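Hydrogenase maturation factor (Thermoanaerobacter tengcongensis, PDB 3VTH) probably transfers the carbamoyl group of carbamoyl phosphate, in an ATP-dependent reaction, to the C-terminal cysteine of HypE during [NiFe]-hydrogenase maturation. Local coordinates at residues I551-L556 with S575-I580. Sequence-based numbering, arbitrary orientation.
Sequences IYRTAL and SRELDI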
loop_
_atom_site.group_PDB
_atom_site.type_symbol
_atom_site.label_atom_id
_atom_site.label_comp_id
_atom_site.label_asym_id
_atom_site.label_seq_id
_atom_site.Cartn_x
_atom_site.Cartn_y
_atom_site.Cartn_z
ATOM N N ILE A 551 0.560 -17.787 21.394
ATOM C CA ILE A 551 0.016 -16.645 22.127
ATOM C C ILE A 551 -0.466 -16.950 23.545
ATOM O O ILE A 551 -0.668 -16.029 24.329
ATOM C CB ILE A 551 -1.086 -15.880 21.337
ATOM C CG1 ILE A 551 -2.374 -16.697 21.235
ATOM C CG2 ILE A 551 -0.564 -15.444 19.951
ATOM C CD1 ILE A 551 -3.534 -15.905 20.623
ATOM N N TYR A 552 -0.657 -18.224 23.882
ATOM C CA TYR A 552 -0.945 -18.550 25.278
ATOM C C TYR A 552 0.240 -18.154 26.176
ATOM O O TYR A 552 0.047 -17.840 27.343
ATOM C CB TYR A 552 -1.343 -20.023 25.466
ATOM C CG TYR A 552 -0.267 -21.014 25.072
ATOM C CD1 TYR A 552 -0.157 -21.469 23.753
ATOM C CD2 TYR A 552 0.635 -21.510 26.023
ATOM C CE1 TYR A 552 0.834 -22.387 23.392
ATOM C CE2 TYR A 552 1.623 -22.426 25.672
ATOM C CZ TYR A 552 1.718 -22.859 24.359
ATOM O OH TYR A 552 2.698 -23.761 24.009
ATOM N N ARG A 553 1.453 -18.135 25.610
ATOM C CA ARG A 553 2.647 -17.652 26.312
ATOM C C ARG A 553 2.582 -16.151 26.569
ATOM O O ARG A 553 3.046 -15.658 27.601
ATOM C CB ARG A 553 3.912 -17.969 25.515
ATOM C CG ARG A 553 4.203 -19.465 25.329
ATOM C CD ARG A 553 5.414 -19.669 24.417
ATOM N NE ARG A 553 6.649 -19.105 24.971
ATOM C CZ ARG A 553 7.651 -19.819 25.484
ATOM N NH1 ARG A 553 7.600 -21.148 25.516
ATOM N NH2 ARG A 553 8.720 -19.200 25.963
ATOM N N THR A 554 2.012 -15.422 25.616
ATOM C CA THR A 554 1.797 -13.998 25.788
ATOM C C THR A 554 0.801 -13.775 26.914
ATOM O O THR A 554 1.027 -12.932 27.782
ATOM C CB THR A 554 1.291 -13.324 24.491
ATOM O OG1 THR A 554 2.351 -13.318 23.537
ATOM C CG2 THR A 554 0.875 -11.879 24.763
ATOM N N ALA A 555 -0.289 -14.542 26.911
ATOM C CA ALA A 555 -1.280 -14.436 27.982
ATOM C C ALA A 555 -0.666 -14.732 29.355
ATOM O O ALA A 555 -0.948 -14.032 30.326
ATOM C CB ALA A 555 -2.471 -15.350 27.719
ATOM N N LEU A 556 0.159 -15.774 29.443
ATOM C CA LEU A 556 0.824 -16.109 30.715
ATOM C C LEU A 556 1.719 -14.966 31.217
ATOM O O LEU A 556 1.754 -14.651 32.414
ATOM C CB LEU A 556 1.637 -17.397 30.574
ATOM C CG LEU A 556 0.802 -18.671 30.446
ATOM C CD1 LEU A 556 1.682 -19.838 30.088
ATOM C CD2 LEU A 556 0.030 -18.943 31.758
ATOM N N SER A 575 1.459 -29.067 31.870
ATOM C CA SER A 575 2.004 -28.819 33.203
ATOM C C SER A 575 3.515 -28.544 33.232
ATOM O O SER A 575 3.980 -27.652 33.945
ATOM C CB SER A 575 1.654 -30.007 34.099
ATOM O OG SER A 575 2.182 -29.855 35.399
ATOM N N ARG A 576 4.270 -29.315 32.456
ATOM C CA ARG A 576 5.720 -29.174 32.411
ATOM C C ARG A 576 6.110 -27.889 31.687
ATOM O O ARG A 576 6.937 -27.126 32.181
ATOM C CB ARG A 576 6.366 -30.416 31.788
ATOM C CG ARG A 576 6.398 -31.593 32.767
ATOM C CD ARG A 576 6.374 -32.968 32.100
ATOM N NE ARG A 576 5.780 -33.953 33.002
ATOM C CZ ARG A 576 5.841 -35.277 32.855
ATOM N NH1 ARG A 576 6.480 -35.824 31.829
ATOM N NH2 ARG A 576 5.258 -36.064 33.750
ATOM N N GLU A 577 5.482 -27.637 30.540
ATOM C CA GLU A 577 5.688 -26.395 29.805
ATOM C C GLU A 577 5.326 -25.157 30.637
ATOM O O GLU A 577 6.041 -24.148 30.596
ATOM C CB GLU A 577 4.911 -26.409 28.487
ATOM C CG GLU A 577 5.076 -25.142 27.640
ATOM C CD GLU A 577 4.385 -25.230 26.285
ATOM O OE1 GLU A 577 3.577 -26.166 26.070
ATOM O OE2 GLU A 577 4.656 -24.361 25.430
ATOM N N LEU A 578 4.233 -25.239 31.397
ATOM C CA LEU A 578 3.818 -24.138 32.270
ATOM C C LEU A 578 4.898 -23.794 33.306
ATOM O O LEU A 578 5.270 -22.632 33.458
ATOM C CB LEU A 578 2.494 -24.450 32.981
ATOM C CG LEU A 578 2.044 -23.400 34.011
ATOM C CD1 LEU A 578 1.661 -22.085 33.308
ATOM C CD2 LEU A 578 0.890 -23.914 34.863
ATOM N N ASP A 579 5.379 -24.813 34.012
ATOM C CA ASP A 579 6.441 -24.659 35.008
ATOM C C ASP A 579 7.645 -23.917 34.417
ATOM O O ASP A 579 8.175 -22.978 35.019
ATOM C CB ASP A 579 6.877 -26.039 35.508
ATOM C CG ASP A 579 7.833 -25.966 36.693
ATOM O OD1 ASP A 579 7.426 -25.446 37.760
ATOM O OD2 ASP A 579 8.983 -26.457 36.562
ATOM N N ILE A 580 8.057 -24.340 33.229
ATOM C CA ILE A 580 9.227 -23.784 32.571
ATOM C C ILE A 580 9.015 -22.323 32.199
ATOM O O ILE A 580 9.882 -21.469 32.459
ATOM C CB ILE A 580 9.626 -24.652 31.360
ATOM C CG1 ILE A 580 10.144 -26.007 31.869
ATOM C CG2 ILE A 580 10.637 -23.930 30.469
ATOM C CD1 ILE A 580 10.360 -27.067 30.798
HETATM O O HOH W 1 6.119 -22.798 24.053
#
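Y552 and E577 approach from opposite directions and meet between helix 551-559 and helix 575-587, in the second subdomain of the Kae1-like carbamoyltransferase region, well away from the metal and nucleotide sites. The axes of 551-556 and 575-580 come within 11.8 Å at 50°, a separation bridged by side chains. E577 does so with an extended chain, CG anti to the backbone N (chi1 -180°), bringing its carboxylate to the edge of the Y552 ring, the two planes 84° apart. There Y552 OH donates a very short hydrogen bond of 2.5 Å to E577 OE2; E577 OE1, 3.3 Å from Y552 OH, is not aligned for a bond. K550 NZ also hydrogen-bonds the phenol oxygen, while K612 makes a cation-pi contact with the ring. A phenylalanine in place of Y552 would keep the ring but would probably leave E577 OE2 without its direct bond to helix 551-559 and K550 without its phenol partner. R553 NH1 reaches E577 OE2 through one water, which accepts from NH1 and donates to OE2, whereas NH2 is bound to the carbonyl of P542. Farther along, L556 and L578 cross at about a right angle, and L578 CD1 sits 3.9 Å from both L556 CD1 and L556 CD2.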